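Transcriptional repressor PadR (Bacillus cereus, PDB 6JYI) probably acts as a PadR-family transcriptional regulator, binding DNA through a winged helix-turn-helix domain. Local coordinates at residues Asp11-Leu16 with Tyr47-Gln52; Leu16-Glu21 with Glu80-Phe85. One frame throughout, in Å; residues are numbered along the deposited sequence.

Interaction 1: Asp11-Leu16 with Tyr47-Gln52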
loop_
_atom_site.group_PDB
_atom_site.type_symbol
_atom_site.label_atom_id
_atom_site.label_comp_id
_atom_site.label_asym_id
_atom_site.label_seq_id
_atom_site.Cartn_x
_atom_site.Cartn_y
_atom_site.Cartn_z
ATOM N N ASP A 11 -9.016 12.155 7.624
ATOM C CA ASP A 11 -7.941 12.513 8.600
ATOM C C ASP A 11 -6.628 12.852 7.977
ATOM O O ASP A 11 -5.853 13.597 8.579
ATOM C CB ASP A 11 -7.777 11.410 9.621
ATOM C CG ASP A 11 -9.058 11.068 10.225
ATOM O OD1 ASP A 11 -9.638 11.980 10.822
ATOM O OD2 ASP A 11 -9.534 9.918 10.082
ATOM N N VAL A 12 -6.377 12.364 6.758
ATOM C CA VAL A 12 -5.225 12.834 6.021
ATOM C C VAL A 12 -5.337 14.348 5.812
ATOM O O VAL A 12 -4.384 15.099 6.082
ATOM C CB VAL A 12 -5.046 12.155 4.627
ATOM C CG1 VAL A 12 -3.895 12.786 3.902
ATOM C CG2 VAL A 12 -4.861 10.613 4.724
ATOM N N VAL A 13 -6.509 14.787 5.350
ATOM C CA VAL A 13 -6.765 16.201 5.103
ATOM C C VAL A 13 -6.767 16.990 6.389
ATOM O O VAL A 13 -6.104 18.010 6.480
ATOM C CB VAL A 13 -8.093 16.405 4.327
ATOM C CG1 VAL A 13 -8.445 17.885 4.237
ATOM C CG2 VAL A 13 -7.963 15.747 2.924
ATOM N N LEU A 14 -7.480 16.513 7.411
ATOM C CA LEU A 14 -7.509 17.238 8.708
ATOM C C LEU A 14 -6.147 17.345 9.307
ATOM O O LEU A 14 -5.738 18.428 9.802
ATOM C CB LEU A 14 -8.476 16.577 9.699
ATOM C CG LEU A 14 -9.940 16.658 9.251
ATOM C CD1 LEU A 14 -10.865 15.728 10.115
ATOM C CD2 LEU A 14 -10.439 18.098 9.361
ATOM N N GLY A 15 -5.396 16.247 9.275
ATOM C CA GLY A 15 -4.033 16.337 9.763
ATOM C C GLY A 15 -3.159 17.339 9.071
ATOM O O GLY A 15 -2.367 18.050 9.715
ATOM N N LEU A 16 -3.270 17.426 7.763
ATOM C CA LEU A 16 -2.495 18.406 7.021
ATOM C C LEU A 16 -2.819 19.831 7.468
ATOM O O LEU A 16 -1.920 20.646 7.743
ATOM C CB LEU A 16 -2.774 18.247 5.529
ATOM C CG LEU A 16 -2.034 17.117 4.819
ATOM C CD1 LEU A 16 -2.491 17.059 3.324
ATOM C CD2 LEU A 16 -0.511 17.309 4.926
ATOM N N TYR A 47 -10.888 17.095 -3.420
ATOM C CA TYR A 47 -11.930 18.139 -3.392
ATOM C C TYR A 47 -13.273 17.659 -2.809
ATOM O O TYR A 47 -13.849 18.351 -1.962
ATOM C CB TYR A 47 -12.095 18.836 -4.756
ATOM C CG TYR A 47 -10.996 19.839 -4.982
ATOM C CD1 TYR A 47 -10.870 20.965 -4.154
ATOM C CD2 TYR A 47 -10.063 19.663 -5.995
ATOM C CE1 TYR A 47 -9.856 21.892 -4.341
ATOM C CE2 TYR A 47 -9.034 20.589 -6.181
ATOM C CZ TYR A 47 -8.931 21.692 -5.334
ATOM O OH TYR A 47 -7.919 22.604 -5.504
ATOM N N PRO A 48 -13.756 16.474 -3.223
ATOM C CA PRO A 48 -14.950 15.914 -2.570
ATOM C C PRO A 48 -14.821 15.826 -1.058
ATOM O O PRO A 48 -15.772 16.140 -0.340
ATOM C CB PRO A 48 -15.053 14.508 -3.187
ATOM C CG PRO A 48 -14.549 14.738 -4.622
ATOM C CD PRO A 48 -13.404 15.724 -4.449
ATOM N N THR A 49 -13.650 15.427 -0.571
ATOM C CA THR A 49 -13.409 15.338 0.869
ATOM C C THR A 49 -13.394 16.727 1.513
ATOM O O THR A 49 -13.976 16.918 2.582
ATOM C CB THR A 49 -12.101 14.580 1.186
ATOM O OG1 THR A 49 -12.184 13.271 0.652
ATOM C CG2 THR A 49 -11.855 14.453 2.725
ATOM N N LEU A 50 -12.749 17.694 0.864
ATOM C CA LEU A 50 -12.741 19.061 1.350
ATOM C C LEU A 50 -14.176 19.606 1.450
ATOM O O LEU A 50 -14.575 20.156 2.481
ATOM C CB LEU A 50 -11.883 19.949 0.442
ATOM C CG LEU A 50 -10.375 19.732 0.535
ATOM C CD1 LEU A 50 -9.637 20.347 -0.661
ATOM C CD2 LEU A 50 -9.868 20.285 1.856
ATOM N N ARG A 51 -14.984 19.364 0.428
ATOM C CA ARG A 51 -16.352 19.899 0.380
ATOM C C ARG A 51 -17.197 19.268 1.496
ATOM O O ARG A 51 -18.001 19.943 2.133
ATOM C CB ARG A 51 -16.986 19.648 -1.000
ATOM C CG ARG A 51 -18.512 19.896 -1.091
ATOM C CD ARG A 51 -19.032 21.222 -0.447
ATOM N NE ARG A 51 -18.271 22.430 -0.789
ATOM C CZ ARG A 51 -18.229 22.992 -2.002
ATOM N NH1 ARG A 51 -18.875 22.443 -3.035
ATOM N NH2 ARG A 51 -17.511 24.104 -2.198
ATOM N N GLN A 52 -16.985 17.985 1.751
ATOM C CA GLN A 52 -17.743 17.288 2.788
ATOM C C GLN A 52 -17.360 17.797 4.187
ATOM O O GLN A 52 -18.226 18.035 5.061
ATOM C CB GLN A 52 -17.520 15.784 2.694
ATOM C CG GLN A 52 -18.364 14.965 3.730
ATOM C CD GLN A 52 -19.849 15.254 3.633
ATOM O OE1 GLN A 52 -20.387 15.441 2.533
ATOM N NE2 GLN A 52 -20.536 15.293 4.786
#
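Val13 meets Thr49 and Leu50 through methyl groups alone, with no ring, amide or other flat group taking part. The two methyls of Val13 share the work. CG1 of Val13, anti to the backbone N (chi1 172°), reaches CD2 of Leu50 at 3.7 Å, the closer of the two approaches, and the side chains cross at about a right angle. CG2 of Val13, beside the backbone N, meets CG2 of Thr49 at 4.1 Å as the two side chains pass in opposite directions. The backbones stay well apart, the nearest CA atoms, of Val13 and Leu50, being 7.6 Å from each other.

Thr49 shows how a polar residue can serve an apolar interface. Its OG1 hydrogen-bonds to the carbonyl of Met45, one turn back, and the methyl is left to face Val13. Leu50 also packs on Ile59 and Tyr75 of the two wing strands. Helix 46-55 is probably the recognition helix, as in other winged helix-turn-helix domains, and here it rests on the first helix of that domain. With no hydrogen bond or ion pair between the segments, their direct contact depends on shape and exclusion of water.

Interaction 2: Leu16-Glu21 with Glu80-Phe85; sequences LLMQKE and EGREEF
Met18, present as selenomethionine, lays its CG over one face of the Phe85 ring, offset toward the rim. CG of Met18 is 3.8 Å from CD2 of Phe85 and 4.1 Å from the ring centroid, only 25° off the normal, which makes this a CH-pi contact. The selenium follows less squarely: SE of Met18 lies 4.9 Å from the Phe85 centroid and 47° off the normal, an oblique Met-aromatic approach. Because the chain bends at chi2 (-71°), SE of Met18 also comes to 3.9 Å from CG of Arg82. One flexible side chain thus serves an aromatic ring and the aliphatic part of an arginine one turn earlier on the facing helix.

A polar bridge runs beside this apolar contact. Water 1 donates to the backbone O of Met18 at 2.9 Å and accepts from NH2 of Arg82 at 2.7 Å, lying in the guanidinium plane at its edge. Arg82 is extended from CG to NE, which carries the charged group away from the selenium and out to the water. Its NH1 forms a salt bridge with Asp79, near the start of the same helix, and this carboxylate holds the other terminal nitrogen of the guanidinium, consistent with a fixed orientation toward the water.

Through these contacts the C-terminal part of helix 8-19 is joined to helix 79-89, which follows the wing. Ile77 of strand 72-77 packs on both Met18 and Arg82. From the other chain of the dimer, Phe108 of the second subunit meets Phe85 edge-to-face and Tyr111 of that subunit packs on Met18, bringing two helices of one subunit, a wing strand and the partner subunit together.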
loop_
_atom_site.group_PDB
_atom_site.type_symbol
_atom_site.label_atom_id
_atom_site.label_comp_id
_atom_site.label_asym_id
_atom_site.label_seq_id
_atom_site.Cartn_x
_atom_site.Cartn_y
_atom_site.Cartn_z
ATOM N N LEU A 16 -3.270 17.426 7.763
ATOM C CA LEU A 16 -2.495 18.406 7.021
ATOM C C LEU A 16 -2.819 19.831 7.468
ATOM O O LEU A 16 -1.920 20.646 7.743
ATOM C CB LEU A 16 -2.774 18.247 5.529
ATOM C CG LEU A 16 -2.034 17.117 4.819
ATOM C CD1 LEU A 16 -2.491 17.059 3.324
ATOM C CD2 LEU A 16 -0.511 17.309 4.926
ATOM N N LEU A 17 -4.109 20.086 7.658
ATOM C CA LEU A 17 -4.595 21.410 8.058
ATOM C C LEU A 17 -4.289 21.776 9.522
ATOM O O LEU A 17 -4.284 22.939 9.879
ATOM C CB LEU A 17 -6.097 21.521 7.746
ATOM C CG LEU A 17 -6.440 21.472 6.262
ATOM C CD1 LEU A 17 -7.980 21.472 6.005
ATOM C CD2 LEU A 17 -5.780 22.640 5.532
HETATM N N MSE A 18 -3.977 20.780 10.336
HETATM C CA MSE A 18 -3.553 21.003 11.723
HETATM C C MSE A 18 -2.416 22.017 11.897
HETATM O O MSE A 18 -2.494 22.851 12.776
HETATM C CB MSE A 18 -3.187 19.669 12.415
HETATM C CG MSE A 18 -4.354 18.837 12.738
HETATM SE SE MSE A 18 -5.409 19.590 14.213
HETATM C CE MSE A 18 -4.108 19.487 15.633
ATOM N N GLN A 19 -1.382 21.989 11.064
ATOM C CA GLN A 19 -0.322 23.016 11.211
ATOM C C GLN A 19 -0.716 24.400 10.735
ATOM O O GLN A 19 -0.522 25.402 11.445
ATOM C CB GLN A 19 0.932 22.633 10.455
ATOM C CG GLN A 19 2.003 23.670 10.607
ATOM C CD GLN A 19 3.385 23.119 10.380
ATOM O OE1 GLN A 19 3.849 22.244 11.122
ATOM N NE2 GLN A 19 4.067 23.640 9.359
ATOM N N LYS A 20 -1.184 24.484 9.490
ATOM C CA LYS A 20 -1.720 25.756 9.024
ATOM C C LYS A 20 -2.643 25.599 7.850
ATOM O O LYS A 20 -2.707 24.531 7.225
ATOM C CB LYS A 20 -0.609 26.768 8.711
ATOM C CG LYS A 20 0.019 26.599 7.335
ATOM C CD LYS A 20 1.321 27.375 7.221
ATOM C CE LYS A 20 2.214 26.775 6.134
ATOM N NZ LYS A 20 2.639 25.379 6.499
ATOM N N GLU A 21 -3.379 26.672 7.607
ATOM C CA GLU A 21 -4.257 26.755 6.494
ATOM C C GLU A 21 -3.467 26.460 5.221
ATOM O O GLU A 21 -2.298 26.819 5.097
ATOM C CB GLU A 21 -4.974 28.120 6.436
ATOM C CG GLU A 21 -4.100 29.409 6.195
ATOM C CD GLU A 21 -3.515 30.026 7.475
ATOM O OE1 GLU A 21 -3.489 29.341 8.534
ATOM O OE2 GLU A 21 -3.034 31.190 7.406
ATOM N N GLU A 80 -14.030 21.537 15.648
ATOM C CA GLU A 80 -14.673 20.258 15.382
ATOM C C GLU A 80 -13.783 19.345 14.544
ATOM O O GLU A 80 -13.714 18.131 14.780
ATOM C CB GLU A 80 -16.050 20.454 14.712
ATOM C CG GLU A 80 -17.053 21.149 15.623
ATOM C CD GLU A 80 -17.405 20.302 16.833
ATOM O OE1 GLU A 80 -17.354 19.066 16.707
ATOM O OE2 GLU A 80 -17.729 20.856 17.915
ATOM N N GLY A 81 -13.065 19.925 13.588
ATOM C CA GLY A 81 -12.118 19.139 12.806
ATOM C C GLY A 81 -10.943 18.672 13.646
ATOM O O GLY A 81 -10.482 17.534 13.479
ATOM N N ARG A 82 -10.445 19.556 14.520
ATOM C CA ARG A 82 -9.375 19.222 15.462
ATOM C C ARG A 82 -9.810 18.003 16.281
ATOM O O ARG A 82 -9.040 17.033 16.478
ATOM C CB ARG A 82 -8.984 20.395 16.369
ATOM C CG ARG A 82 -8.390 21.593 15.611
ATOM C CD ARG A 82 -7.759 22.651 16.502
ATOM N NE ARG A 82 -7.031 23.594 15.675
ATOM C CZ ARG A 82 -7.555 24.660 15.087
ATOM N NH1 ARG A 82 -8.839 25.004 15.286
ATOM N NH2 ARG A 82 -6.792 25.412 14.289
ATOM N N GLU A 83 -11.058 18.032 16.727
ATOM C CA GLU A 83 -11.576 16.960 17.531
ATOM C C GLU A 83 -11.634 15.623 16.765
ATOM O O GLU A 83 -11.239 14.578 17.290
ATOM C CB GLU A 83 -12.955 17.358 18.070
ATOM C CG GLU A 83 -13.427 16.444 19.141
ATOM C CD GLU A 83 -12.590 16.498 20.433
ATOM O OE1 GLU A 83 -11.976 17.547 20.762
ATOM O OE2 GLU A 83 -12.565 15.460 21.130
ATOM N N GLU A 84 -12.138 15.642 15.531
ATOM C CA GLU A 84 -12.127 14.455 14.687
ATOM C C GLU A 84 -10.666 13.970 14.490
ATOM O O GLU A 84 -10.385 12.783 14.628
ATOM C CB GLU A 84 -12.771 14.718 13.319
ATOM C CG GLU A 84 -12.748 13.494 12.413
ATOM C CD GLU A 84 -13.553 13.625 11.140
ATOM O OE1 GLU A 84 -14.377 14.572 11.019
ATOM O OE2 GLU A 84 -13.393 12.734 10.273
ATOM N N PHE A 85 -9.748 14.879 14.178
ATOM C CA PHE A 85 -8.342 14.454 13.995
ATOM C C PHE A 85 -7.798 13.774 15.271
ATOM O O PHE A 85 -7.233 12.667 15.225
ATOM C CB PHE A 85 -7.445 15.612 13.663
ATOM C CG PHE A 85 -6.013 15.201 13.504
ATOM C CD1 PHE A 85 -5.642 14.399 12.435
ATOM C CD2 PHE A 85 -5.072 15.553 14.452
ATOM C CE1 PHE A 85 -4.310 13.973 12.310
ATOM C CE2 PHE A 85 -3.727 15.160 14.292
ATOM C CZ PHE A 85 -3.392 14.374 13.250
HETATM O O HOH W 1 -4.535 23.958 14.501
#

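In the fold
Helix 8-19 is common to both contacts: interaction 1 joins it to helix 46-55 and interaction 2 to helix 79-89. The centres lie about 9 Å apart, and Leu16 belongs to both. They also touch directly. CE1 of Phe85 comes to 3.5 Å from CA of Gly15, where no side chain intervenes, and CD1 of Leu14 lies 3.6 Å from CD of Glu84. Both reach the second subunit, interaction 1 through Val12 on Met104 of that chain. Helix 8-19 thus packs on the probable recognition helix, the helix after the wing and the second subunit, an example of one helix shared by several packing interfaces.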